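Local coordinates for designed protein (Trypanosoma brucei, PDB 6IEV) that is of no established function, being a designed protein of the thioredoxin fold that probably serves as a model for how side-chain hydrophobicity affects stability at high temperature, at residues F45-S50 with V75-N80; E65-V70 with T118-L123; P93-E98 with P110-L115. One frame throughout, in Å; residues are numbered along the deposited sequence.

Contact 1 (F45-S50 with V75-N80)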
ATOM      1  N   PHE A  45      14.639 -16.774  -1.552  1.00 33.74           N
ATOM      2  CA  PHE A  45      15.293 -18.078  -1.438  1.00 41.22           C
ATOM      3  C   PHE A  45      15.408 -18.414   0.040  1.00 42.21           C
ATOM      4  O   PHE A  45      16.144 -17.738   0.762  1.00 41.68           O
ATOM      5  CB  PHE A  45      16.691 -18.045  -2.068  1.00 42.66           C
ATOM      6  CG  PHE A  45      16.686 -17.870  -3.559  1.00 46.68           C
ATOM      7  CD1 PHE A  45      16.529 -16.607  -4.127  1.00 47.43           C
ATOM      8  CD2 PHE A  45      16.835 -18.970  -4.398  1.00 43.48           C
ATOM      9  CE1 PHE A  45      16.517 -16.446  -5.510  1.00 48.27           C
ATOM     10  CE2 PHE A  45      16.827 -18.823  -5.769  1.00 36.97           C
ATOM     11  CZ  PHE A  45      16.664 -17.564  -6.333  1.00 47.77           C
ATOM     12  N   THR A  46      14.747 -19.488   0.474  1.00 40.78           N
ATOM     13  CA  THR A  46      14.649 -19.821   1.890  1.00 50.08           C
ATOM     14  C   THR A  46      14.970 -21.287   2.127  1.00 55.94           C
ATOM     15  O   THR A  46      15.193 -22.062   1.195  1.00 61.97           O
ATOM     16  CB  THR A  46      13.256 -19.551   2.470  1.00 54.32           C
ATOM     17  OG1 THR A  46      12.295 -20.385   1.807  1.00 63.15           O
ATOM     18  CG2 THR A  46      12.885 -18.113   2.310  1.00 56.72           C
ATOM     19  N   LEU A  47      15.006 -21.636   3.411  1.00 56.93           N
ATOM     20  CA  LEU A  47      15.046 -22.978   3.971  1.00 64.10           C
ATOM     21  C   LEU A  47      13.696 -23.328   4.581  1.00 70.18           C
ATOM     22  O   LEU A  47      12.892 -22.433   4.863  1.00 76.68           O
ATOM     23  CB  LEU A  47      16.170 -23.087   5.006  1.00 67.77           C
ATOM     24  CG  LEU A  47      17.452 -23.347   4.214  1.00 71.86           C
ATOM     25  CD1 LEU A  47      18.658 -23.548   5.122  1.00 86.39           C
ATOM     26  CD2 LEU A  47      17.266 -24.532   3.257  1.00 74.62           C
ATOM     27  N   PRO A  48      13.387 -24.633   4.778  1.00 76.59           N
ATOM     28  CA  PRO A  48      11.987 -25.020   5.012  1.00 88.23           C
ATOM     29  C   PRO A  48      11.328 -24.295   6.175  1.00111.54           C
ATOM     30  O   PRO A  48      10.379 -23.532   5.942  1.00119.74           O
ATOM     31  CB  PRO A  48      12.081 -26.527   5.291  1.00 80.47           C
ATOM     32  CG  PRO A  48      13.523 -26.766   5.649  1.00 81.25           C
ATOM     33  CD  PRO A  48      14.273 -25.810   4.789  1.00 77.13           C
ATOM     34  N   ASP A  49      11.802 -24.485   7.416  1.00114.48           N
ATOM     35  CA  ASP A  49      11.110 -23.902   8.565  1.00110.18           C
ATOM     36  C   ASP A  49      12.126 -23.204   9.467  1.00101.68           C
ATOM     37  O   ASP A  49      12.655 -23.749  10.441  1.00 96.88           O
ATOM     38  CB  ASP A  49      10.272 -24.928   9.289  1.00111.02           C
ATOM     39  CG  ASP A  49       8.867 -25.049   8.686  1.00113.20           C
ATOM     40  OD1 ASP A  49       8.686 -25.837   7.729  1.00113.50           O
ATOM     41  OD2 ASP A  49       7.941 -24.354   9.160  1.00113.88           O
ATOM     42  N   SER A  50      12.411 -21.965   9.087  1.00102.34           N
ATOM     43  CA  SER A  50      13.195 -21.006   9.842  1.00107.96           C
ATOM     44  C   SER A  50      12.229 -20.078  10.554  1.00110.32           C
ATOM     45  O   SER A  50      11.122 -19.790  10.084  1.00100.52           O
ATOM     46  CB  SER A  50      14.118 -20.170   8.959  1.00108.79           C
ATOM     47  OG  SER A  50      15.301 -19.716   9.613  1.00110.51           O
ATOM     48  N   VAL A  75      11.424 -19.849  -3.269  1.00 38.04           N
ATOM     49  CA  VAL A  75      12.204 -20.992  -3.721  1.00 38.92           C
ATOM     50  C   VAL A  75      12.819 -21.669  -2.506  1.00 42.96           C
ATOM     51  O   VAL A  75      13.654 -21.077  -1.817  1.00 40.70           O
ATOM     52  CB  VAL A  75      13.288 -20.581  -4.724  1.00 45.05           C
ATOM     53  CG1 VAL A  75      14.201 -21.796  -5.022  1.00 36.04           C
ATOM     54  CG2 VAL A  75      12.630 -20.027  -5.988  1.00 34.42           C
ATOM     55  N   ASP A  76      12.416 -22.904  -2.241  1.00 35.50           N
ATOM     56  CA  ASP A  76      13.025 -23.651  -1.147  1.00 41.41           C
ATOM     57  C   ASP A  76      14.350 -24.238  -1.636  1.00 41.23           C
ATOM     58  O   ASP A  76      14.354 -25.205  -2.403  1.00 41.00           O
ATOM     59  CB  ASP A  76      12.062 -24.732  -0.661  1.00 44.22           C
ATOM     60  CG  ASP A  76      12.715 -25.732   0.316  1.00 58.23           C
ATOM     61  OD1 ASP A  76      13.891 -25.561   0.728  1.00 61.58           O
ATOM     62  OD2 ASP A  76      12.044 -26.732   0.645  1.00 61.30           O
ATOM     63  N   THR A  77      15.477 -23.688  -1.164  1.00 42.13           N
ATOM     64  CA  THR A  77      16.772 -24.137  -1.668  1.00 44.55           C
ATOM     65  C   THR A  77      17.085 -25.578  -1.291  1.00 49.07           C
ATOM     66  O   THR A  77      17.921 -26.196  -1.957  1.00 56.26           O
ATOM     67  CB  THR A  77      17.931 -23.258  -1.179  1.00 45.91           C
ATOM     68  OG1 THR A  77      18.072 -23.383   0.239  1.00 46.35           O
ATOM     69  CG2 THR A  77      17.706 -21.821  -1.558  1.00 40.99           C
ATOM     70  N   SER A  78      16.462 -26.124  -0.240  1.00 43.86           N
ATOM     71  CA  SER A  78      16.819 -27.484   0.162  1.00 46.68           C
ATOM     72  C   SER A  78      16.293 -28.519  -0.820  1.00 45.36           C
ATOM     73  O   SER A  78      16.790 -29.646  -0.827  1.00 46.97           O
ATOM     74  CB  SER A  78      16.305 -27.803   1.570  1.00 43.01           C
ATOM     75  OG  SER A  78      14.943 -28.182   1.526  1.00 54.21           O
ATOM     76  N   THR A  79      15.253 -28.186  -1.590  1.00 46.29           N
ATOM     77  CA  THR A  79      14.753 -29.038  -2.665  1.00 49.59           C
ATOM     78  C   THR A  79      15.017 -28.479  -4.065  1.00 46.83           C
ATOM     79  O   THR A  79      14.605 -29.096  -5.049  1.00 40.22           O
ATOM     80  CB  THR A  79      13.252 -29.283  -2.480  1.00 54.78           C
ATOM     81  OG1 THR A  79      12.571 -28.028  -2.310  1.00 43.58           O
ATOM     82  CG2 THR A  79      13.011 -30.153  -1.260  1.00 59.61           C
ATOM     83  N   ASN A  80      15.669 -27.320  -4.180  1.00 39.77           N
ATOM     84  CA  ASN A  80      15.979 -26.695  -5.468  1.00 48.26           C
ATOM     85  C   ASN A  80      17.449 -26.267  -5.526  1.00 45.52           C
ATOM     86  O   ASN A  80      17.757 -25.080  -5.617  1.00 44.03           O
ATOM     87  CB  ASN A  80      15.083 -25.478  -5.687  1.00 52.23           C
ATOM     88  CG  ASN A  80      13.834 -25.801  -6.461  1.00 75.15           C
ATOM     89  OD1 ASN A  80      13.834 -25.756  -7.688  1.00 91.56           O
ATOM     90  ND2 ASN A  80      12.746 -26.107  -5.748  1.00 79.03           N
TER

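Contact 2 (E65-V70 with T118-L123)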
ATOM      1  N   GLU A  65       0.204  -7.583  -2.934  1.00 58.04           N
ATOM      2  CA  GLU A  65      -1.105  -6.945  -2.945  1.00 41.97           C
ATOM      3  C   GLU A  65      -0.985  -5.450  -3.196  1.00 47.78           C
ATOM      4  O   GLU A  65      -1.773  -4.880  -3.956  1.00 55.66           O
ATOM      5  CB  GLU A  65      -1.816  -7.210  -1.616  1.00 43.69           C
ATOM      6  CG  GLU A  65      -2.082  -8.690  -1.325  1.00 49.38           C
ATOM      7  CD  GLU A  65      -2.701  -8.930   0.051  1.00 68.18           C
ATOM      8  OE1 GLU A  65      -3.094 -10.080   0.340  1.00 75.94           O
ATOM      9  OE2 GLU A  65      -2.802  -7.972   0.844  1.00 77.69           O
ATOM     10  N   VAL A  66       0.032  -4.810  -2.612  1.00 52.11           N
ATOM     11  CA  VAL A  66       0.196  -3.361  -2.699  1.00 51.47           C
ATOM     12  C   VAL A  66       0.982  -2.927  -3.924  1.00 53.89           C
ATOM     13  O   VAL A  66       0.990  -1.733  -4.259  1.00 61.87           O
ATOM     14  CB  VAL A  66       0.845  -2.920  -1.370  1.00 50.00           C
ATOM     15  CG1 VAL A  66       1.602  -1.628  -1.499  1.00 58.48           C
ATOM     16  CG2 VAL A  66      -0.212  -2.822  -0.303  1.00 46.13           C
ATOM     17  N   PHE A  67       1.555  -3.861  -4.665  1.00 52.04           N
ATOM     18  CA  PHE A  67       2.321  -3.524  -5.851  1.00 53.98           C
ATOM     19  C   PHE A  67       1.722  -4.242  -7.045  1.00 68.49           C
ATOM     20  O   PHE A  67       1.763  -5.482  -7.115  1.00 64.51           O
ATOM     21  CB  PHE A  67       3.798  -3.875  -5.678  1.00 45.70           C
ATOM     22  CG  PHE A  67       4.547  -2.884  -4.834  1.00 46.11           C
ATOM     23  CD1 PHE A  67       5.026  -1.716  -5.383  1.00 61.96           C
ATOM     24  CD2 PHE A  67       4.737  -3.107  -3.479  1.00 40.55           C
ATOM     25  CE1 PHE A  67       5.701  -0.803  -4.603  1.00 66.25           C
ATOM     26  CE2 PHE A  67       5.415  -2.201  -2.699  1.00 45.12           C
ATOM     27  CZ  PHE A  67       5.897  -1.053  -3.259  1.00 54.83           C
ATOM     28  N   PRO A  68       1.198  -3.518  -7.982  1.00 76.52           N
ATOM     29  CA  PRO A  68       0.386  -4.136  -9.029  1.00 74.02           C
ATOM     30  C   PRO A  68       1.228  -4.931 -10.006  1.00 61.67           C
ATOM     31  O   PRO A  68       0.890  -6.067 -10.355  1.00 62.45           O
ATOM     32  CB  PRO A  68      -0.280  -2.929  -9.704  1.00 80.74           C
ATOM     33  CG  PRO A  68       0.672  -1.749  -9.440  1.00 81.66           C
ATOM     34  CD  PRO A  68       1.620  -2.147  -8.324  1.00 82.39           C
ATOM     35  N   ASP A  69       2.313  -4.318 -10.479  1.00 52.96           N
ATOM     36  CA  ASP A  69       3.142  -4.896 -11.525  1.00 65.03           C
ATOM     37  C   ASP A  69       4.287  -5.733 -10.976  1.00 57.64           C
ATOM     38  O   ASP A  69       5.309  -5.905 -11.659  1.00 60.14           O
ATOM     39  CB  ASP A  69       3.679  -3.777 -12.418  1.00 82.11           C
ATOM     40  CG  ASP A  69       2.577  -3.060 -13.177  1.00 92.57           C
ATOM     41  OD1 ASP A  69       1.838  -2.257 -12.559  1.00 96.26           O
ATOM     42  OD2 ASP A  69       2.451  -3.307 -14.398  1.00 96.31           O
ATOM     43  N   VAL A  70       4.139  -6.275  -9.771  1.00 50.03           N
ATOM     44  CA  VAL A  70       5.209  -7.005  -9.107  1.00 51.30           C
ATOM     45  C   VAL A  70       4.708  -8.411  -8.821  1.00 49.51           C
ATOM     46  O   VAL A  70       3.617  -8.581  -8.266  1.00 48.60           O
ATOM     47  CB  VAL A  70       5.671  -6.288  -7.827  1.00 49.33           C
ATOM     48  CG1 VAL A  70       6.328  -7.253  -6.873  1.00 55.24           C
ATOM     49  CG2 VAL A  70       6.638  -5.184  -8.203  1.00 49.48           C
ATOM     50  N   THR A 118      14.258  -1.191  -0.785  1.00 50.67           N
ATOM     51  CA  THR A 118      15.048  -1.414  -1.991  1.00 41.10           C
ATOM     52  C   THR A 118      14.166  -1.411  -3.227  1.00 45.39           C
ATOM     53  O   THR A 118      14.524  -0.834  -4.265  1.00 47.31           O
ATOM     54  CB  THR A 118      15.785  -2.753  -1.890  1.00 46.33           C
ATOM     55  OG1 THR A 118      16.558  -2.785  -0.688  1.00 48.20           O
ATOM     56  CG2 THR A 118      16.676  -2.971  -3.109  1.00 40.91           C
ATOM     57  N   LEU A 119      13.010  -2.074  -3.137  1.00 44.07           N
ATOM     58  CA  LEU A 119      12.105  -2.141  -4.275  1.00 42.20           C
ATOM     59  C   LEU A 119      11.579  -0.759  -4.626  1.00 41.41           C
ATOM     60  O   LEU A 119      11.520  -0.393  -5.805  1.00 41.35           O
ATOM     61  CB  LEU A 119      10.960  -3.112  -3.973  1.00 48.33           C
ATOM     62  CG  LEU A 119       9.854  -3.136  -5.029  1.00 49.27           C
ATOM     63  CD1 LEU A 119      10.440  -3.498  -6.389  1.00 44.42           C
ATOM     64  CD2 LEU A 119       8.699  -4.056  -4.611  1.00 46.83           C
ATOM     65  N   ASP A 120      11.224   0.039  -3.611  1.00 42.53           N
ATOM     66  CA  ASP A 120      10.728   1.390  -3.879  1.00 38.94           C
ATOM     67  C   ASP A 120      11.779   2.222  -4.608  1.00 38.09           C
ATOM     68  O   ASP A 120      11.465   2.946  -5.564  1.00 41.44           O
ATOM     69  CB  ASP A 120      10.330   2.071  -2.565  1.00 44.66           C
ATOM     70  CG  ASP A 120       8.982   1.609  -2.047  1.00 53.10           C
ATOM     71  OD1 ASP A 120       8.142   1.182  -2.869  1.00 68.42           O
ATOM     72  OD2 ASP A 120       8.759   1.694  -0.821  1.00 57.31           O
ATOM     73  N   GLU A 121      13.038   2.083  -4.199  1.00 39.70           N
ATOM     74  CA  GLU A 121      14.128   2.811  -4.832  1.00 48.72           C
ATOM     75  C   GLU A 121      14.355   2.338  -6.265  1.00 48.36           C
ATOM     76  O   GLU A 121      14.720   3.137  -7.137  1.00 50.01           O
ATOM     77  CB  GLU A 121      15.380   2.626  -3.980  1.00 56.79           C
ATOM     78  CG  GLU A 121      16.545   3.524  -4.277  1.00 78.17           C
ATOM     79  CD  GLU A 121      17.866   2.819  -4.021  1.00105.88           C
ATOM     80  OE1 GLU A 121      18.898   3.518  -3.932  1.00112.85           O
ATOM     81  OE2 GLU A 121      17.880   1.566  -3.931  1.00118.90           O
ATOM     82  N   LEU A 122      14.106   1.055  -6.548  1.00 47.60           N
ATOM     83  CA  LEU A 122      14.201   0.595  -7.929  1.00 44.33           C
ATOM     84  C   LEU A 122      13.073   1.147  -8.784  1.00 41.31           C
ATOM     85  O   LEU A 122      13.291   1.459  -9.958  1.00 45.27           O
ATOM     86  CB  LEU A 122      14.220  -0.928  -7.980  1.00 50.27           C
ATOM     87  CG  LEU A 122      15.558  -1.414  -7.435  1.00 54.99           C
ATOM     88  CD1 LEU A 122      15.457  -2.827  -6.920  1.00 65.45           C
ATOM     89  CD2 LEU A 122      16.617  -1.285  -8.513  1.00 43.51           C
ATOM     90  N   LEU A 123      11.867   1.278  -8.223  1.00 44.17           N
ATOM     91  CA  LEU A 123      10.765   1.859  -8.987  1.00 48.10           C
ATOM     92  C   LEU A 123      10.898   3.365  -9.142  1.00 43.54           C
ATOM     93  O   LEU A 123      10.280   3.931 -10.042  1.00 43.13           O
ATOM     94  CB  LEU A 123       9.427   1.575  -8.303  1.00 49.07           C
ATOM     95  CG  LEU A 123       9.092   0.096  -8.119  1.00 53.28           C
ATOM     96  CD1 LEU A 123       7.783  -0.058  -7.365  1.00 53.03           C
ATOM     97  CD2 LEU A 123       9.028  -0.557  -9.487  1.00 44.04           C
TER

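Contact 3 (P93-E98 with P110-L115)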
ATOM      1  N   PRO A  93      17.837 -16.349   4.502  1.00 65.22           N
ATOM      2  CA  PRO A  93      17.051 -16.044   3.304  1.00 61.51           C
ATOM      3  C   PRO A  93      17.689 -14.930   2.498  1.00 62.45           C
ATOM      4  O   PRO A  93      18.359 -14.067   3.059  1.00 72.75           O
ATOM      5  CB  PRO A  93      15.700 -15.617   3.873  1.00 57.65           C
ATOM      6  CG  PRO A  93      16.038 -15.034   5.193  1.00 59.79           C
ATOM      7  CD  PRO A  93      17.177 -15.871   5.726  1.00 65.82           C
ATOM      8  N   THR A  94      17.509 -14.978   1.185  1.00 59.10           N
ATOM      9  CA  THR A  94      17.943 -13.916   0.291  1.00 55.25           C
ATOM     10  C   THR A  94      16.800 -13.568  -0.645  1.00 51.12           C
ATOM     11  O   THR A  94      16.073 -14.451  -1.107  1.00 51.36           O
ATOM     12  CB  THR A  94      19.186 -14.317  -0.528  1.00 50.90           C
ATOM     13  OG1 THR A  94      20.278 -14.547   0.360  1.00 60.66           O
ATOM     14  CG2 THR A  94      19.579 -13.214  -1.504  1.00 49.50           C
ATOM     15  N   PHE A  95      16.651 -12.277  -0.916  1.00 48.21           N
ATOM     16  CA  PHE A  95      15.704 -11.767  -1.884  1.00 40.39           C
ATOM     17  C   PHE A  95      16.439 -11.330  -3.139  1.00 41.67           C
ATOM     18  O   PHE A  95      17.459 -10.649  -3.058  1.00 49.45           O
ATOM     19  CB  PHE A  95      14.942 -10.584  -1.298  1.00 45.13           C
ATOM     20  CG  PHE A  95      14.100 -10.943  -0.113  1.00 43.84           C
ATOM     21  CD1 PHE A  95      12.802 -11.387  -0.290  1.00 38.01           C
ATOM     22  CD2 PHE A  95      14.609 -10.847   1.177  1.00 41.71           C
ATOM     23  CE1 PHE A  95      12.015 -11.722   0.792  1.00 40.29           C
ATOM     24  CE2 PHE A  95      13.827 -11.174   2.272  1.00 34.98           C
ATOM     25  CZ  PHE A  95      12.530 -11.620   2.078  1.00 39.48           C
ATOM     26  N   VAL A  96      15.897 -11.688  -4.298  1.00 39.13           N
ATOM     27  CA  VAL A  96      16.411 -11.244  -5.588  1.00 33.93           C
ATOM     28  C   VAL A  96      15.294 -10.511  -6.321  1.00 42.69           C
ATOM     29  O   VAL A  96      14.143 -10.967  -6.324  1.00 42.11           O
ATOM     30  CB  VAL A  96      16.920 -12.425  -6.432  1.00 47.81           C
ATOM     31  CG1 VAL A  96      17.303 -11.949  -7.828  1.00 52.71           C
ATOM     32  CG2 VAL A  96      18.112 -13.120  -5.731  1.00 45.34           C
ATOM     33  N   ILE A  97      15.619  -9.370  -6.912  1.00 37.44           N
ATOM     34  CA  ILE A  97      14.666  -8.616  -7.716  1.00 43.64           C
ATOM     35  C   ILE A  97      15.103  -8.689  -9.167  1.00 48.57           C
ATOM     36  O   ILE A  97      16.238  -8.328  -9.494  1.00 55.84           O
ATOM     37  CB  ILE A  97      14.547  -7.161  -7.240  1.00 45.57           C
ATOM     38  CG1 ILE A  97      14.203  -7.144  -5.754  1.00 45.47           C
ATOM     39  CG2 ILE A  97      13.477  -6.430  -8.043  1.00 45.75           C
ATOM     40  CD1 ILE A  97      14.172  -5.755  -5.158  1.00 50.76           C
ATOM     41  N   GLU A  98      14.196  -9.124 -10.041  1.00 47.24           N
ATOM     42  CA  GLU A  98      14.516  -9.334 -11.441  1.00 45.94           C
ATOM     43  C   GLU A  98      13.491  -8.650 -12.331  1.00 45.83           C
ATOM     44  O   GLU A  98      12.332  -8.465 -11.951  1.00 46.60           O
ATOM     45  CB  GLU A  98      14.565 -10.821 -11.782  1.00 50.89           C
ATOM     46  CG  GLU A  98      15.756 -11.548 -11.165  1.00 71.45           C
ATOM     47  CD  GLU A  98      16.472 -12.446 -12.153  1.00 79.06           C
ATOM     48  OE1 GLU A  98      17.720 -12.413 -12.193  1.00 86.15           O
ATOM     49  OE2 GLU A  98      15.783 -13.181 -12.891  1.00 85.94           O
ATOM     50  N   PRO A 110      17.051 -11.540   6.550  1.00 89.36           N
ATOM     51  CA  PRO A 110      15.593 -11.598   6.666  1.00 92.31           C
ATOM     52  C   PRO A 110      15.062 -10.188   6.827  1.00 97.66           C
ATOM     53  O   PRO A 110      14.011  -9.957   7.439  1.00101.93           O
ATOM     54  CB  PRO A 110      15.371 -12.416   7.941  1.00 86.47           C
ATOM     55  CG  PRO A 110      16.589 -11.946   8.797  1.00 87.99           C
ATOM     56  CD  PRO A 110      17.694 -11.468   7.843  1.00 88.33           C
ATOM     57  N   ASP A 111      15.731  -9.218   6.207  1.00 89.93           N
ATOM     58  CA  ASP A 111      15.351  -7.830   6.434  1.00 87.20           C
ATOM     59  C   ASP A 111      14.476  -7.440   5.251  1.00 81.19           C
ATOM     60  O   ASP A 111      14.947  -7.010   4.214  1.00 81.96           O
ATOM     61  CB  ASP A 111      16.553  -6.913   6.628  1.00 91.14           C
ATOM     62  CG  ASP A 111      16.148  -5.586   7.250  1.00 96.37           C
ATOM     63  OD1 ASP A 111      14.940  -5.442   7.535  1.00 90.76           O
ATOM     64  OD2 ASP A 111      17.004  -4.691   7.393  1.00 99.40           O
ATOM     65  N   ILE A 112      13.191  -7.757   5.376  1.00 77.14           N
ATOM     66  CA  ILE A 112      12.157  -7.441   4.397  1.00 81.87           C
ATOM     67  C   ILE A 112      11.763  -5.961   4.450  1.00 81.18           C
ATOM     68  O   ILE A 112      11.412  -5.396   3.413  1.00 82.85           O
ATOM     69  CB  ILE A 112      10.992  -8.448   4.583  1.00 81.80           C
ATOM     70  CG1 ILE A 112       9.870  -8.290   3.529  1.00 79.55           C
ATOM     71  CG2 ILE A 112      10.684  -8.671   6.069  1.00 76.20           C
ATOM     72  CD1 ILE A 112      10.212  -9.131   2.291  1.00 80.62           C
ATOM     73  N   ASP A 113      11.820  -5.297   5.619  1.00 78.27           N
ATOM     74  CA  ASP A 113      11.761  -3.825   5.544  1.00 77.44           C
ATOM     75  C   ASP A 113      12.791  -3.285   4.572  1.00 70.73           C
ATOM     76  O   ASP A 113      12.473  -2.436   3.735  1.00 62.64           O
ATOM     77  CB  ASP A 113      12.060  -3.108   6.864  1.00 88.14           C
ATOM     78  CG  ASP A 113      11.097  -1.980   7.111  1.00107.99           C
ATOM     79  OD1 ASP A 113      10.311  -1.710   6.168  1.00114.95           O
ATOM     80  OD2 ASP A 113      11.274  -1.214   8.055  1.00113.33           O
ATOM     81  N   LYS A 114      13.986  -3.869   4.567  1.00 61.03           N
ATOM     82  CA  LYS A 114      14.966  -3.478   3.579  1.00 53.33           C
ATOM     83  C   LYS A 114      14.472  -3.783   2.192  1.00 53.22           C
ATOM     84  O   LYS A 114      14.713  -3.015   1.253  1.00 51.88           O
ATOM     85  CB  LYS A 114      16.223  -4.309   3.729  1.00 75.45           C
ATOM     86  CG  LYS A 114      17.485  -3.720   3.219  1.00 84.98           C
ATOM     87  CD  LYS A 114      18.439  -3.399   4.339  1.00 90.35           C
ATOM     88  CE  LYS A 114      19.350  -2.186   4.062  1.00 91.59           C
ATOM     89  NZ  LYS A 114      20.238  -2.133   5.288  1.00 91.82           N
ATOM     90  N   LEU A 115      13.754  -4.896   2.060  1.00 51.76           N
ATOM     91  CA  LEU A 115      13.328  -5.327   0.743  1.00 52.99           C
ATOM     92  C   LEU A 115      12.353  -4.329   0.141  1.00 39.57           C
ATOM     93  O   LEU A 115      12.531  -3.891  -1.000  1.00 44.30           O
ATOM     94  CB  LEU A 115      12.718  -6.727   0.815  1.00 48.21           C
ATOM     95  CG  LEU A 115      12.202  -6.998  -0.585  1.00 57.34           C
ATOM     96  CD1 LEU A 115      13.376  -7.177  -1.564  1.00 52.23           C
ATOM     97  CD2 LEU A 115      11.258  -8.172  -0.642  1.00 63.45           C
TER

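Contact 1 (F45-S50 with V75-N80)
Thr46 O takes two donors from one residue, Thr77, at the point where two parallel strands run out and part. The backbone bond, Thr77 N to Thr46 O, is 2.9 Å long. The second, from Thr77 OG1 to the same oxygen, is weak at 3.3 Å; a chi1 of 66° sets OG1 between the backbone N and the carbonyl carbon, on the side of Thr46. One step back, Thr46 N donates to Val75 O at 3.0 Å. These bonds close the parallel ladder between strands 40-46 and 70-76, the two strands of a right-handed beta-alpha-beta unit of the thioredoxin fold, joined by helix 53-66. Side chains alternate across the sheet here. On one face Phe45 and Val75 lie side by side and point the same way, ring atom CD2 of Phe45 3.9 Å from Val75 CB, approached obliquely, while Thr77 CG2 lies near the ring plane, beside Phe45 CB. On the other face are Thr46 and Asp76. Asp76 OD1 accepts from Ser78 N at 2.8 Å, an Asx turn, and from Ser78 OG at 2.9 Å, both reaching it from the same face of the carboxylate. Beyond the strands, Leu47 crosses Thr77 at about a right angle and brings CD2 within 3.8 Å of Ser78 CB.

Contact 2 (E65-V70 with T118-L123)
Phe67 and Val70 meet Leu119, Asp120 and Leu123 in a buried, mainly apolar contact on the face of the thioredoxin-fold sheet that carries helices 53-66 and 112-123, where the turn after helix 53-66 faces the last two turns of helix 112-123. Phe67 and Val70 are the first and last residues of a type I beta turn that leads from helix 53-66 into strand 70-76, and both direct their side chains at the second helix. Leu119 supplies the central piece. Its CD2 methyl sits over the middle of the Phe67 ring, 4.1 Å from the centroid and only 5° off the normal, a well-centred CH-pi contact; the same methyl is 4.3 Å from Val70 CG2, which makes it the piece shared by both turn residues. Beneath this layer, Val70 rests on Ile40 and Val42 of strand 40-46, and Leu63 touches both Val70 and Leu119. A second subunit closes in from outside, its Asp111 packing on Phe67 and its Pro110 on Leu123; Asp111 OD2 of that subunit also comes close to Asp120 OD2, a pairing of like charges that may raise the proton affinity of one of them. Leu123 reaches the ring obliquely, with CD1 3.5 Å from Phe67 CE1. At the ring's edge, near its plane, Asp120 OD1 lies 3.2 Å from Phe67 CZ, the carboxylate turned 45° from the ring.

Contact 3 (P93-E98 with P110-L115)
Phe95 meets the ends of two branched side chains, Ile112 and Leu115, which come from successive turns at the start of a helix. Both lie on the same side of its ring plane, CD1 of Ile112 toward the CZ end and CD2 of Leu115 toward CD1 of the ring. In Ile112, whose CB does not face the strand, CG1 is anti to the backbone N, and the turn at chi2 (87°) swings CD1 to 3.4 Å from Phe95 CZ. Leu115 also carries CG anti to the backbone N, and its two methyls divide the work. CD2 approaches the ring at CD1 of Phe95, 3.6 Å away, whereas CD1 of Leu115 lies 3.8 Å from Phe95 CB and 3.9 Å from Ile97 CD1. Ile112 and Leu115 each cross Phe95 at about a right angle. This is the layer between strand 94-99 and helix 112-123 in the thioredoxin fold, with Ile56 and Leu60 of helix 53-66 also touching Phe95. The strand is entered through Pro93, which follows a cis peptide bond, as in the cis-proline loop of thioredoxins. Pro93 CG touches Pro110 CB at 3.9 Å, next to the start of the helix, and Arg52 packs on both prolines. Asp111, the N-cap residue, accepts a weak capping bond from Lys114 N through OD1, 3.5 Å long.

Overall arrangement
The three contacts illustrate how a small alpha/beta domain is closed by a few distant pairings. Contacts 1 and 2 lie on opposite sides of the chain's centre, their centres about 24 Å apart, and they do not touch; helix 53-66 and its flanking strands 40-46 and 70-76 connect them. Contact 3 lies nearer the middle and meets both. Its centre is about 14 Å from that of contact 1 and about 12 Å from that of contact 2. It joins the former through the neighbouring strands 40-46 and 94-99 and shares helix 112-123 with the latter. Along the chain, contact 1 closes before contact 3 opens, contacts 1 and 2 interleave, and contact 3 is nested within contact 2, so residues far apart in sequence come together around these two strands and this helix.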